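Glycosyl hydrolase 25 (Streptococcus pneumoniae, PDB 4FF5) probably cleaves glycosidic bonds in cell-wall peptidoglycan, as a family 25 glycosyl hydrolase, and is a virulence factor that takes part in host-cell invasion. Local coordinates at residues A[65-68]-A[69-72]; A[125-128]-A[129-133]. All coordinates share one frame; numbering follows the deposited sequence.

Contact 1: residues A[65-68]-A[69-72]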
loop_
_atom_site.group_PDB
_atom_site.type_symbol
_atom_site.label_atom_id
_atom_site.label_comp_id
_atom_site.label_asym_id
_atom_site.label_seq_id
_atom_site.Cartn_x
_atom_site.Cartn_y
_atom_site.Cartn_z
ATOM N N GLU A 65 -18.458 5.079 6.621
ATOM C CA GLU A 65 -18.088 6.407 7.109
ATOM C C GLU A 65 -17.373 7.228 6.039
ATOM O O GLU A 65 -17.067 8.408 6.249
ATOM C CB GLU A 65 -17.286 6.313 8.400
ATOM C CG GLU A 65 -18.130 6.041 9.631
ATOM C CD GLU A 65 -17.327 5.507 10.794
ATOM O OE1 GLU A 65 -16.119 5.793 10.878
ATOM O OE2 GLU A 65 -17.901 4.783 11.634
ATOM N N ILE A 66 -17.171 6.621 4.870
ATOM C CA ILE A 66 -16.523 7.306 3.740
ATOM C C ILE A 66 -17.507 7.779 2.666
ATOM O O ILE A 66 -18.228 6.969 2.072
ATOM C CB ILE A 66 -15.448 6.426 3.056
ATOM C CG1 ILE A 66 -14.368 6.017 4.069
ATOM C CG2 ILE A 66 -14.838 7.168 1.869
ATOM C CD1 ILE A 66 -13.521 4.847 3.602
ATOM N N ASN A 67 -17.505 9.094 2.419
ATOM C CA ASN A 67 -18.185 9.661 1.275
ATOM C C ASN A 67 -17.277 9.478 0.058
ATOM O O ASN A 67 -16.422 10.319 -0.218
ATOM C CB ASN A 67 -18.546 11.143 1.534
ATOM C CG ASN A 67 -19.302 11.774 0.386
ATOM O OD1 ASN A 67 -19.406 11.193 -0.689
ATOM N ND2 ASN A 67 -19.807 12.995 0.597
ATOM N N TYR A 68 -17.454 8.372 -0.667
ATOM C CA TYR A 68 -16.506 8.056 -1.752
ATOM C C TYR A 68 -16.529 9.092 -2.873
ATOM O O TYR A 68 -15.480 9.413 -3.428
ATOM C CB TYR A 68 -16.693 6.654 -2.313
ATOM C CG TYR A 68 -16.253 5.539 -1.381
ATOM C CD1 TYR A 68 -14.899 5.162 -1.278
ATOM C CD2 TYR A 68 -17.195 4.846 -0.604
ATOM C CE1 TYR A 68 -14.503 4.123 -0.431
ATOM C CE2 TYR A 68 -16.812 3.812 0.239
ATOM C CZ TYR A 68 -15.462 3.458 0.332
ATOM O OH TYR A 68 -15.115 2.427 1.178
ATOM N N ASP A 69 -17.719 9.627 -3.181
ATOM C CA ASP A 69 -17.840 10.750 -4.129
ATOM C C ASP A 69 -16.893 11.889 -3.774
ATOM O O ASP A 69 -16.139 12.361 -4.626
ATOM C CB ASP A 69 -19.293 11.277 -4.193
ATOM C CG ASP A 69 -20.244 10.304 -4.866
ATOM O OD1 ASP A 69 -19.779 9.406 -5.593
ATOM O OD2 ASP A 69 -21.477 10.440 -4.690
ATOM N N ALA A 70 -16.925 12.326 -2.519
ATOM C CA ALA A 70 -16.070 13.425 -2.071
ATOM C C ALA A 70 -14.596 13.013 -2.039
ATOM O O ALA A 70 -13.706 13.754 -2.490
ATOM C CB ALA A 70 -16.516 13.930 -0.703
ATOM N N LEU A 71 -14.335 11.822 -1.512
ATOM C CA LEU A 71 -12.951 11.386 -1.317
ATOM C C LEU A 71 -12.200 11.245 -2.638
ATOM O O LEU A 71 -11.046 11.672 -2.743
ATOM C CB LEU A 71 -12.907 10.099 -0.477
ATOM C CG LEU A 71 -11.569 9.720 0.196
ATOM C CD1 LEU A 71 -11.360 10.434 1.525
ATOM C CD2 LEU A 71 -11.477 8.223 0.405
ATOM N N SER A 72 -12.855 10.671 -3.649
ATOM C CA SER A 72 -12.211 10.375 -4.946
ATOM C C SER A 72 -11.739 11.610 -5.720
ATOM O O SER A 72 -10.765 11.536 -6.498
ATOM C CB SER A 72 -13.138 9.531 -5.834
ATOM O OG SER A 72 -14.259 10.290 -6.251
#

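Contact 2: residues A[125-128]-A[129-133]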
loop_
_atom_site.group_PDB
_atom_site.type_symbol
_atom_site.label_atom_id
_atom_site.label_comp_id
_atom_site.label_asym_id
_atom_site.label_seq_id
_atom_site.Cartn_x
_atom_site.Cartn_y
_atom_site.Cartn_z
ATOM N N ALA A 125 3.658 -11.066 7.763
ATOM C CA ALA A 125 3.874 -11.494 9.138
ATOM C C ALA A 125 3.992 -13.018 9.308
ATOM O O ALA A 125 3.864 -13.515 10.420
ATOM C CB ALA A 125 2.786 -10.932 10.036
ATOM N N GLY A 126 4.250 -13.743 8.221
ATOM C CA GLY A 126 4.492 -15.214 8.290
ATOM C C GLY A 126 5.627 -15.567 9.246
ATOM O O GLY A 126 6.617 -14.836 9.345
ATOM N N LYS A 127 5.468 -16.673 9.978
ATOM C CA LYS A 127 6.499 -17.117 10.931
ATOM C C LYS A 127 7.399 -18.197 10.359
ATOM O O LYS A 127 8.308 -18.695 11.048
ATOM C CB LYS A 127 5.870 -17.616 12.231
ATOM C CG LYS A 127 4.934 -16.617 12.892
ATOM C CD LYS A 127 4.417 -17.176 14.209
ATOM C CE LYS A 127 3.092 -16.550 14.603
ATOM N NZ LYS A 127 1.912 -17.307 14.077
ATOM N N SER A 128 7.160 -18.547 9.099
ATOM C CA SER A 128 7.954 -19.553 8.399
ATOM C C SER A 128 7.746 -19.354 6.912
ATOM O O SER A 128 6.802 -18.664 6.516
ATOM C CB SER A 128 7.478 -20.955 8.780
ATOM O OG SER A 128 6.152 -21.162 8.316
ATOM N N VAL A 129 8.593 -19.976 6.093
ATOM C CA VAL A 129 8.414 -19.944 4.637
ATOM C C VAL A 129 7.014 -20.388 4.213
ATOM O O VAL A 129 6.413 -19.774 3.321
ATOM C CB VAL A 129 9.506 -20.727 3.867
ATOM C CG1 VAL A 129 9.659 -22.153 4.391
ATOM C CG2 VAL A 129 9.233 -20.721 2.366
ATOM N N GLN A 130 6.504 -21.437 4.862
ATOM C CA GLN A 130 5.208 -21.995 4.528
ATOM C C GLN A 130 4.112 -20.935 4.737
ATOM O O GLN A 130 3.268 -20.724 3.857
ATOM C CB GLN A 130 4.963 -23.266 5.357
ATOM C CG GLN A 130 5.874 -24.454 4.995
ATOM C CD GLN A 130 7.305 -24.389 5.554
ATOM O OE1 GLN A 130 8.207 -25.078 5.052
ATOM N NE2 GLN A 130 7.515 -23.601 6.603
ATOM N N GLU A 131 4.144 -20.275 5.898
ATOM C CA GLU A 131 3.179 -19.199 6.223
ATOM C C GLU A 131 3.325 -18.013 5.270
ATOM O O GLU A 131 2.329 -17.396 4.874
ATOM C CB GLU A 131 3.328 -18.719 7.673
ATOM C CG GLU A 131 3.026 -19.796 8.718
ATOM C CD GLU A 131 2.852 -19.259 10.135
ATOM O OE1 GLU A 131 3.092 -18.049 10.374
ATOM O OE2 GLU A 131 2.463 -20.061 11.022
ATOM N N MET A 132 4.566 -17.685 4.913
ATOM C CA MET A 132 4.802 -16.573 3.980
ATOM C C MET A 132 4.195 -16.851 2.613
ATOM O O MET A 132 3.537 -15.985 2.039
ATOM C CB MET A 132 6.287 -16.254 3.863
ATOM C CG MET A 132 6.849 -15.640 5.123
ATOM S SD MET A 132 6.239 -13.950 5.336
ATOM C CE MET A 132 7.500 -13.294 6.424
ATOM N N GLU A 133 4.404 -18.070 2.112
ATOM C CA GLU A 133 3.893 -18.466 0.807
ATOM C C GLU A 133 2.357 -18.596 0.798
ATOM O O GLU A 133 1.709 -18.224 -0.194
ATOM C CB GLU A 133 4.594 -19.749 0.325
ATOM C CG GLU A 133 6.060 -19.517 0.005
ATOM C CD GLU A 133 6.806 -20.777 -0.427
ATOM O OE1 GLU A 133 6.222 -21.882 -0.422
ATOM O OE2 GLU A 133 7.990 -20.652 -0.766
#

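Contact 1: residues A[65-68]-A[69-72]
N67, Y68 and L71 meet round the first turn of helix 68-73. L71 N gives to N67 O at 2.9 Å, and L71 CB lies 3.5 Å from the same oxygen. S72 N gives to Y68 O at 2.9 Å.

The N67 side chain has CG anti to the backbone N (chi1 -178°). This swings the amide beside the carbonyl carbon, toward the N-H of A70. OD1 of N67 accepts from A70 N at 3.3 Å. The N-H points well at the oxygen (165°) but comes from above the carbonyl plane. The A70 methyl lies over one face of the same amide, with A70 CB 3.7 Å from N67 ND2.

The bond from CA to CB of Y68 points away from the helix residues, yet Y68 CB still comes 3.3 Å from D69 N. I66 links the apolar groups. Its CG2 sits over the centre of the Y68 ring, 3.7 Å above the plane. I66 CG2 also touches L71 CD2 at 3.8 Å, where the two side chains cross obliquely. Outside this turn, Y68 OH bonds to H107 ND1, which ties the ring to helix 104-112. D69 OD1 forms a salt bridge with R114 NE.

The arrangement is an asparagine N-cap, here at the start of a helix that follows a strand of the TIM barrel.

Contact 2: residues A[125-128]-A[129-133]
The contact is a serine N-cap at the start of helix 129-143, in the loop that follows strand 118-123 of the TIM barrel. S128 is the cap. Its OG lies between the backbone N and the carbonyl carbon, which brings it to the N-H of E131. There S128 OG accepts from E131 N at 3.3 Å, in an almost straight bond (171°). A second, weak bond reaches the same oxygen from the side-chain amide of Q130, with Q130 NE2 3.3 Å from S128 OG. The backbone adds a helical bond from M132 N to S128 O at 2.9 Å.

E131 answers from the helix side, but not as in a full capping box. Its carboxylate passes over the cap residue's own N-H and takes the one before it. E131 OE1 accepts from K127 N at 2.8 Å, and the donor lies 42° out of the carboxylate plane. K127 lays its CB and CG against the same oxygen and crosses the E131 side chain. Its ammonium is a distant partner, with K127 NZ 4.0 Å from E131 OE1, a long salt bridge. The carboxylate therefore holds the loop mainly through the backbone N-H.

M132 packs against G126. The two CA atoms, G126 CA and M132 CA, are 4.5 Å apart, and the missing side chain of G126 permits this approach. M132 also packs on M163 and F170 of helix 163-177, while G126 O bonds to T159 OG1. A bend at chi2 (-71°) brings the end of M132 against G126. M132 SD lies 3.7 Å from G126 CA, and the methyl carbon M132 CE touches G126 O at 3.4 Å.

In the fold
Contact 1 comes first along the chain and contact 2 follows. Their centres are about 35 Å apart, with the centre of the molecule lying between them. The nearest atoms are about 24 Å apart, so the two do not touch. Each lies where a loop after a parallel strand runs into a helix. For contact 1 these are strand 54-57 and helix 68-73. For contact 2 they are strand 118-123 and helix 129-143. Strand 77-84 lies between the two strands in the sheet. Both contacts belong to the family 25 barrel. They thus start separate helices of one TIM barrel, each with its own N-cap.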